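Alr3699 protein (Nostoc sp., PDB 4XSO) belongs to the GT-B class of glycosyltransferases, with two Rossmann-like domains each built round a parallel beta-sheet flanked by helices. Local coordinates at residues His222-Ala227 / Leu285-Ser290; Ala229-Gln234 / Glu338-Ile343; Pro233-Ile238 / Thr345-Thr350. All coordinates share one frame; numbering follows the deposited sequence.

How the contacts relate
The three contacts lie in one Rossmann-like domain, inside the glycosyl transferases group 1 range. Their first segments run consecutively along helix 221-228, the loop behind it and strand 235-240; then come 285-290, 338-343 in helix 336-348, and 345-350, over that helix's last turn and the start of the next, so contact 1 alternates with the others. Between centres, contacts 1 and 2 are about 10 Å apart, contacts 1 and 3 about 13 Å, and contacts 2 and 3, which share P233 and Q234, about 7 Å. Packing joins contacts 1 and 2: L285 CD2 lies 3.6 Å from I343 CG1. The contacts therefore form adjoining, largely apolar patches on one side of the six-stranded parallel sheet.

Contact 1: His222-Ala227 / Leu285-Ser290; sequences HILIDA and LVAHTS
A287 meets L224 where strand 285-287 runs under helix 221-228. A287 CB approaches CD1 of L224 at 4.4 Å, a loose apolar contact made by one leucine methyl. L224 reaches that far because its CG stands opposite the backbone N (chi1 175°), carrying the branched end out from the helix toward the sheet. Both residues also touch V209 of strand 207-212, which pairs with strand 285-287 through backbone bonds of L285 and A287, so the leucine spans two adjacent strands. T289 then supplies the larger share of the segment's buried surface. The CB atoms of T289 and I223 are 4.4 Å apart, and the T289 carbonyl O is 4.3 Å from I223 CG1. The nearest CA pair is I223 CA and T289 CA, 6.7 Å apart. With chi1 at 64°, the OG1 of T289 lies between its own N and carbonyl carbon and is hydrogen-bonded to G220 O and H211 NE2, which accounts for this buried hydroxyl and ties it to the turn just ahead of the helix. No hydrogen bond crosses directly. Strands 207-212 and 285-287 are neighbours at the centre of the 3-2-1-4-5-6 order, so T289 stands at the topological switch point of a Rossmann-like domain.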
loop_
_atom_site.group_PDB
_atom_site.type_symbol
_atom_site.label_atom_id
_atom_site.label_comp_id
_atom_site.label_asym_id
_atom_site.label_seq_id
_atom_site.Cartn_x
_atom_site.Cartn_y
_atom_site.Cartn_z
ATOM N N HIS A 222 -36.995 18.650 9.631
ATOM C CA HIS A 222 -38.147 18.398 10.525
ATOM C C HIS A 222 -38.143 19.284 11.772
ATOM O O HIS A 222 -39.193 19.608 12.324
ATOM C CB HIS A 222 -38.226 16.884 10.903
ATOM C CG HIS A 222 -37.075 16.413 11.743
ATOM N ND1 HIS A 222 -35.820 16.137 11.214
ATOM C CD2 HIS A 222 -36.972 16.214 13.080
ATOM C CE1 HIS A 222 -35.006 15.786 12.193
ATOM N NE2 HIS A 222 -35.673 15.849 13.334
ATOM N N ILE A 223 -36.964 19.726 12.188
ATOM C CA ILE A 223 -36.826 20.657 13.314
ATOM C C ILE A 223 -37.363 22.060 12.924
ATOM O O ILE A 223 -38.099 22.650 13.687
ATOM C CB ILE A 223 -35.329 20.752 13.777
ATOM C CG1 ILE A 223 -34.731 19.369 14.040
ATOM C CG2 ILE A 223 -35.167 21.672 14.996
ATOM C CD1 ILE A 223 -35.338 18.718 15.272
ATOM N N LEU A 224 -36.998 22.583 11.726
ATOM C CA LEU A 224 -37.566 23.829 11.238
ATOM C C LEU A 224 -39.101 23.730 11.161
ATOM O O LEU A 224 -39.805 24.664 11.519
ATOM C CB LEU A 224 -36.931 24.252 9.880
ATOM C CG LEU A 224 -37.544 25.493 9.207
ATOM C CD1 LEU A 224 -37.363 26.701 10.097
ATOM C CD2 LEU A 224 -36.861 25.741 7.851
ATOM N N ILE A 225 -39.599 22.624 10.620
ATOM C CA ILE A 225 -41.042 22.389 10.490
ATOM C C ILE A 225 -41.725 22.394 11.893
ATOM O O ILE A 225 -42.666 23.152 12.060
ATOM C CB ILE A 225 -41.316 21.120 9.650
ATOM C CG1 ILE A 225 -40.804 21.354 8.215
ATOM C CG2 ILE A 225 -42.801 20.812 9.639
ATOM C CD1 ILE A 225 -40.511 20.084 7.471
ATOM N N ASP A 226 -41.181 21.679 12.901
ATOM C CA ASP A 226 -41.751 21.770 14.264
ATOM C C ASP A 226 -41.715 23.205 14.797
ATOM O O ASP A 226 -42.694 23.713 15.321
ATOM C CB ASP A 226 -41.004 20.891 15.232
ATOM C CG ASP A 226 -41.332 19.424 15.097
ATOM O OD1 ASP A 226 -42.397 19.118 14.574
ATOM O OD2 ASP A 226 -40.491 18.570 15.509
ATOM N N ALA A 227 -40.611 23.923 14.582
ATOM C CA ALA A 227 -40.584 25.316 15.009
ATOM C C ALA A 227 -41.625 26.174 14.268
ATOM O O ALA A 227 -42.175 27.108 14.837
ATOM C CB ALA A 227 -39.193 25.913 14.821
ATOM N N LEU A 285 -34.624 35.082 6.975
ATOM C CA LEU A 285 -33.731 34.378 7.904
ATOM C C LEU A 285 -33.328 33.087 7.239
ATOM O O LEU A 285 -34.126 32.483 6.535
ATOM C CB LEU A 285 -34.459 34.094 9.207
ATOM C CG LEU A 285 -33.864 33.131 10.216
ATOM C CD1 LEU A 285 -32.581 33.787 10.757
ATOM C CD2 LEU A 285 -34.833 32.815 11.395
ATOM N N VAL A 286 -32.065 32.700 7.398
ATOM C CA VAL A 286 -31.564 31.447 6.878
ATOM C C VAL A 286 -31.388 30.553 8.095
ATOM O O VAL A 286 -30.761 30.974 9.057
ATOM C CB VAL A 286 -30.264 31.639 6.125
ATOM C CG1 VAL A 286 -29.713 30.290 5.707
ATOM C CG2 VAL A 286 -30.552 32.496 4.895
ATOM N N ALA A 287 -31.973 29.358 8.067
ATOM C CA ALA A 287 -31.777 28.384 9.109
ATOM C C ALA A 287 -30.969 27.200 8.746
ATOM O O ALA A 287 -31.313 26.425 7.854
ATOM C CB ALA A 287 -33.161 27.890 9.633
ATOM N N HIS A 288 -29.974 26.960 9.574
ATOM C CA HIS A 288 -29.187 25.738 9.559
ATOM C C HIS A 288 -29.643 24.969 10.799
ATOM O O HIS A 288 -29.597 25.520 11.897
ATOM C CB HIS A 288 -27.708 26.117 9.657
ATOM C CG HIS A 288 -26.806 24.955 9.875
ATOM N ND1 HIS A 288 -26.462 24.507 11.134
ATOM C CD2 HIS A 288 -26.183 24.133 9.001
ATOM C CE1 HIS A 288 -25.688 23.446 11.031
ATOM N NE2 HIS A 288 -25.516 23.190 9.745
ATOM N N THR A 289 -30.122 23.738 10.638
ATOM C CA THR A 289 -30.710 23.016 11.784
ATOM C C THR A 289 -30.259 21.562 11.800
ATOM O O THR A 289 -31.051 20.696 12.142
ATOM C CB THR A 289 -32.228 23.025 11.698
ATOM O OG1 THR A 289 -32.649 22.301 10.526
ATOM C CG2 THR A 289 -32.717 24.462 11.622
ATOM N N SER A 290 -29.018 21.308 11.362
ATOM C CA SER A 290 -28.432 19.961 11.393
ATOM C C SER A 290 -28.357 19.380 12.825
ATOM O O SER A 290 -28.043 20.075 13.798
ATOM C CB SER A 290 -27.047 19.988 10.783
ATOM O OG SER A 290 -27.132 20.336 9.413
#

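Contact 2: Ala229-Gln234 / Glu338-Ile343; sequences AQCPPQ and ELANII
C231 and I343 make the main apolar contact between the 229-234 loop and helix 336-348. The cysteine sulfur lies against one flank of the isoleucine: C231 SG is 3.6 Å from I343 CG2, 3.8 Å from CD1 and 3.9 Å from CB, so three carbons bear on one atom. I343 presents this flank because CG2 is anti to its backbone N while CG1 lies beside that N (chi1 -68°), with CD1 carried on in an extended chain. One helical turn earlier, A340 offers its CB to the same sulfur at 4.2 Å. A van der Waals contact joins Q230 CB to A340 CB at 3.8 Å. The small alanine is where the two backbones come nearest, the CA atoms of Q230 and A340 being 6.1 Å apart.

One hydrogen bond runs beside this packing; none joins the two segments. The Q230 chain bends at chi2 (-70°), leading its amide away from A340, and its NE2 is hydrogen-bonded to OE1 of Q337, the residue just before the 338-343 segment. The same helix is thereby held by a bond between two side-chain amides at the exposed margin and by buried carbon and sulfur within. The loop is the helix-to-strand connection of the beta-alpha-beta crossover 207-212, 221-228, 235-240, packed on helix 336-348 on the same face of the Rossmann-like sheet.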
loop_
_atom_site.group_PDB
_atom_site.type_symbol
_atom_site.label_atom_id
_atom_site.label_comp_id
_atom_site.label_asym_id
_atom_site.label_seq_id
_atom_site.Cartn_x
_atom_site.Cartn_y
_atom_site.Cartn_z
ATOM N N ALA A 229 -44.564 25.478 13.460
ATOM C CA ALA A 229 -45.793 25.258 14.211
ATOM C C ALA A 229 -45.928 26.250 15.341
ATOM O O ALA A 229 -47.036 26.487 15.793
ATOM C CB ALA A 229 -45.830 23.834 14.739
ATOM N N GLN A 230 -44.807 26.839 15.789
ATOM C CA GLN A 230 -44.795 27.755 16.924
ATOM C C GLN A 230 -44.596 29.211 16.556
ATOM O O GLN A 230 -44.320 29.999 17.444
ATOM C CB GLN A 230 -43.685 27.331 17.898
ATOM C CG GLN A 230 -43.966 25.978 18.539
ATOM C CD GLN A 230 -45.119 26.123 19.504
ATOM O OE1 GLN A 230 -46.292 25.993 19.128
ATOM N NE2 GLN A 230 -44.800 26.515 20.734
ATOM N N CYS A 231 -44.732 29.547 15.267
ATOM C CA CYS A 231 -44.429 30.847 14.705
ATOM C C CYS A 231 -45.683 31.494 14.191
ATOM O O CYS A 231 -46.601 30.798 13.787
ATOM C CB CYS A 231 -43.445 30.695 13.513
ATOM S SG CYS A 231 -41.796 30.385 14.138
ATOM N N PRO A 232 -45.727 32.833 14.167
ATOM C CA PRO A 232 -46.930 33.405 13.606
ATOM C C PRO A 232 -47.194 32.991 12.170
ATOM O O PRO A 232 -46.297 32.464 11.453
ATOM C CB PRO A 232 -46.730 34.933 13.738
ATOM C CG PRO A 232 -45.404 35.156 14.344
ATOM C CD PRO A 232 -44.877 33.832 14.827
ATOM N N PRO A 233 -48.428 33.233 11.726
ATOM C CA PRO A 233 -48.877 32.696 10.428
ATOM C C PRO A 233 -48.208 33.316 9.190
ATOM O O PRO A 233 -48.150 32.664 8.176
ATOM C CB PRO A 233 -50.386 32.936 10.447
ATOM C CG PRO A 233 -50.620 34.000 11.489
ATOM C CD PRO A 233 -49.507 33.915 12.477
ATOM N N GLN A 234 -47.672 34.532 9.283
ATOM C CA GLN A 234 -46.957 35.092 8.170
ATOM C C GLN A 234 -45.558 34.441 7.960
ATOM O O GLN A 234 -44.928 34.673 6.900
ATOM C CB GLN A 234 -46.843 36.625 8.266
ATOM C CG GLN A 234 -45.796 37.185 9.228
ATOM C CD GLN A 234 -46.297 37.201 10.649
ATOM O OE1 GLN A 234 -47.258 36.506 10.974
ATOM N NE2 GLN A 234 -45.655 37.996 11.506
ATOM N N GLU A 338 -36.469 26.527 20.815
ATOM C CA GLU A 338 -35.417 27.531 20.851
ATOM C C GLU A 338 -35.279 28.178 19.445
ATOM O O GLU A 338 -35.118 29.432 19.304
ATOM C CB GLU A 338 -34.144 26.883 21.356
ATOM C CG GLU A 338 -32.981 27.818 21.619
ATOM C CD GLU A 338 -31.756 27.082 22.177
ATOM O OE1 GLU A 338 -31.824 25.868 22.546
ATOM O OE2 GLU A 338 -30.718 27.745 22.261
ATOM N N LEU A 339 -35.437 27.359 18.411
ATOM C CA LEU A 339 -35.372 27.880 17.012
ATOM C C LEU A 339 -36.534 28.847 16.784
ATOM O O LEU A 339 -36.368 29.906 16.184
ATOM C CB LEU A 339 -35.398 26.709 16.008
ATOM C CG LEU A 339 -35.555 27.055 14.522
ATOM C CD1 LEU A 339 -34.465 28.050 14.083
ATOM C CD2 LEU A 339 -35.474 25.770 13.717
ATOM N N ALA A 340 -37.721 28.527 17.325
ATOM C CA ALA A 340 -38.892 29.387 17.128
ATOM C C ALA A 340 -38.711 30.706 17.855
ATOM O O ALA A 340 -39.109 31.805 17.371
ATOM C CB ALA A 340 -40.176 28.703 17.589
ATOM N N ASN A 341 -38.118 30.632 19.021
ATOM C CA ASN A 341 -37.849 31.842 19.767
ATOM C C ASN A 341 -36.948 32.793 18.984
ATOM O O ASN A 341 -37.190 34.017 18.954
ATOM C CB ASN A 341 -37.150 31.508 21.065
ATOM C CG ASN A 341 -38.075 30.869 22.088
ATOM O OD1 ASN A 341 -39.295 30.904 21.987
ATOM N ND2 ASN A 341 -37.481 30.344 23.112
ATOM N N ILE A 342 -35.931 32.242 18.318
ATOM C CA ILE A 342 -35.095 33.077 17.435
ATOM C C ILE A 342 -35.890 33.677 16.335
ATOM O O ILE A 342 -35.745 34.864 16.010
ATOM C CB ILE A 342 -33.915 32.274 16.835
ATOM C CG1 ILE A 342 -32.952 31.857 17.941
ATOM C CG2 ILE A 342 -33.172 33.104 15.793
ATOM C CD1 ILE A 342 -32.555 33.019 18.886
ATOM N N ILE A 343 -36.706 32.857 15.689
ATOM C CA ILE A 343 -37.492 33.354 14.529
ATOM C C ILE A 343 -38.394 34.516 14.977
ATOM O O ILE A 343 -38.438 35.584 14.366
ATOM C CB ILE A 343 -38.367 32.231 13.933
ATOM C CG1 ILE A 343 -37.468 31.185 13.295
ATOM C CG2 ILE A 343 -39.355 32.802 12.943
ATOM C CD1 ILE A 343 -38.247 29.983 12.757
#

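Contact 3: Pro233-Ile238 / Thr345-Thr350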
loop_
_atom_site.group_PDB
_atom_site.type_symbol
_atom_site.label_atom_id
_atom_site.label_comp_id
_atom_site.label_asym_id
_atom_site.label_seq_id
_atom_site.Cartn_x
_atom_site.Cartn_y
_atom_site.Cartn_z
ATOM N N PRO A 233 -48.428 33.233 11.726
ATOM C CA PRO A 233 -48.877 32.696 10.428
ATOM C C PRO A 233 -48.208 33.316 9.190
ATOM O O PRO A 233 -48.150 32.664 8.176
ATOM C CB PRO A 233 -50.386 32.936 10.447
ATOM C CG PRO A 233 -50.620 34.000 11.489
ATOM C CD PRO A 233 -49.507 33.915 12.477
ATOM N N GLN A 234 -47.672 34.532 9.283
ATOM C CA GLN A 234 -46.957 35.092 8.170
ATOM C C GLN A 234 -45.558 34.441 7.960
ATOM O O GLN A 234 -44.928 34.673 6.900
ATOM C CB GLN A 234 -46.843 36.625 8.266
ATOM C CG GLN A 234 -45.796 37.185 9.228
ATOM C CD GLN A 234 -46.297 37.201 10.649
ATOM O OE1 GLN A 234 -47.258 36.506 10.974
ATOM N NE2 GLN A 234 -45.655 37.996 11.506
ATOM N N VAL A 235 -45.124 33.578 8.903
ATOM C CA VAL A 235 -43.878 32.855 8.747
ATOM C C VAL A 235 -44.063 31.655 7.856
ATOM O O VAL A 235 -44.785 30.681 8.205
ATOM C CB VAL A 235 -43.253 32.387 10.097
ATOM C CG1 VAL A 235 -41.916 31.668 9.854
ATOM C CG2 VAL A 235 -43.053 33.557 11.050
ATOM N N THR A 236 -43.315 31.659 6.741
ATOM C CA THR A 236 -43.239 30.483 5.844
ATOM C C THR A 236 -41.806 30.004 5.627
ATOM O O THR A 236 -40.829 30.783 5.713
ATOM C CB THR A 236 -43.771 30.769 4.433
ATOM O OG1 THR A 236 -42.938 31.734 3.831
ATOM C CG2 THR A 236 -45.111 31.291 4.456
ATOM N N ALA A 237 -41.687 28.706 5.375
ATOM C CA ALA A 237 -40.398 28.085 5.164
ATOM C C ALA A 237 -40.226 27.704 3.675
ATOM O O ALA A 237 -41.166 27.279 3.032
ATOM C CB ALA A 237 -40.262 26.897 6.089
ATOM N N ILE A 238 -39.046 27.969 3.100
ATOM C CA ILE A 238 -38.693 27.421 1.817
ATOM C C ILE A 238 -37.617 26.437 2.063
ATOM O O ILE A 238 -36.612 26.734 2.753
ATOM C CB ILE A 238 -38.283 28.491 0.742
ATOM C CG1 ILE A 238 -37.060 29.276 1.181
ATOM C CG2 ILE A 238 -39.411 29.477 0.467
ATOM C CD1 ILE A 238 -36.444 30.082 0.040
ATOM N N THR A 345 -37.869 36.427 17.624
ATOM C CA THR A 345 -37.023 37.548 17.928
ATOM C C THR A 345 -36.724 38.325 16.679
ATOM O O THR A 345 -36.703 39.552 16.722
ATOM C CB THR A 345 -35.706 37.084 18.506
ATOM O OG1 THR A 345 -35.977 36.552 19.796
ATOM C CG2 THR A 345 -34.722 38.218 18.608
ATOM N N CYS A 346 -36.486 37.604 15.573
ATOM C CA CYS A 346 -36.183 38.265 14.287
ATOM C C CYS A 346 -37.361 39.078 13.703
ATOM O O CYS A 346 -37.163 40.076 13.003
ATOM C CB CYS A 346 -35.692 37.234 13.254
ATOM S SG CYS A 346 -34.023 36.663 13.590
ATOM N N ILE A 347 -38.569 38.601 13.948
ATOM C CA ILE A 347 -39.814 39.291 13.524
ATOM C C ILE A 347 -40.050 40.581 14.295
ATOM O O ILE A 347 -40.302 41.630 13.717
ATOM C CB ILE A 347 -41.029 38.348 13.735
ATOM C CG1 ILE A 347 -40.944 37.210 12.741
ATOM C CG2 ILE A 347 -42.332 39.114 13.583
ATOM C CD1 ILE A 347 -41.799 35.996 13.076
ATOM N N GLU A 348 -39.911 40.493 15.612
ATOM C CA GLU A 348 -40.209 41.554 16.517
ATOM C C GLU A 348 -39.106 42.580 16.625
ATOM O O GLU A 348 -39.433 43.710 16.892
ATOM C CB GLU A 348 -40.449 41.008 17.930
ATOM C CG GLU A 348 -41.560 39.971 18.033
ATOM C CD GLU A 348 -41.603 39.292 19.418
ATOM O OE1 GLU A 348 -41.454 39.991 20.441
ATOM O OE2 GLU A 348 -41.785 38.055 19.489
ATOM N N ASP A 349 -37.814 42.207 16.494
ATOM C CA ASP A 349 -36.749 43.210 16.511
ATOM C C ASP A 349 -35.997 43.385 15.201
ATOM O O ASP A 349 -34.864 42.987 15.024
ATOM C CB ASP A 349 -35.783 43.038 17.655
ATOM C CG ASP A 349 -35.208 44.425 18.157
ATOM O OD1 ASP A 349 -34.908 45.410 17.358
ATOM O OD2 ASP A 349 -35.044 44.516 19.400
ATOM N N THR A 350 -36.645 44.124 14.357
ATOM C CA THR A 350 -36.250 44.380 13.002
ATOM C C THR A 350 -34.913 45.085 12.881
ATOM O O THR A 350 -34.093 44.700 12.106
ATOM C CB THR A 350 -37.405 45.154 12.356
ATOM O OG1 THR A 350 -38.534 44.265 12.390
ATOM C CG2 THR A 350 -37.122 45.510 10.912
#
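V235 and I347 carry this contact through a single pair of methyl groups, V235 CG2 and I347 CD1, only 3.4 Å apart. That is closer than two methyl groups normally pack, although the backbones stand well apart, with 9.0 Å between V235 CA and I347 CA. The side chains meet at an oblique angle. I347 bridges the distance because its chi2 of 162° keeps the chain extended, so CD1 is the leading atom. Its other branch, CG2, lies 4.1 Å from Q234 NE2, a van der Waals approach at the partly exposed margin; the glutamine chain is bent at chi2 (-81°).

The second shell holds the strand backbone and packs against I347. On the strand side, the V235 carbonyl O accepts a hydrogen bond from R266 NH2, while the backbones of Q234 and T236 are bonded to F207. F207 and P232 also touch the I347 side chain, giving it further apolar support. The helix ends just beyond I347, at D349, which is the N-cap of helix 350-368.

Strand 235-240 lies between strands 267-271 and 207-212 of the parallel sheet. The contact joins that sheet to helix 336-348, with helix 221-228 beside it, where L228 covers V235, and helix 350-368 packed on T345 and C346.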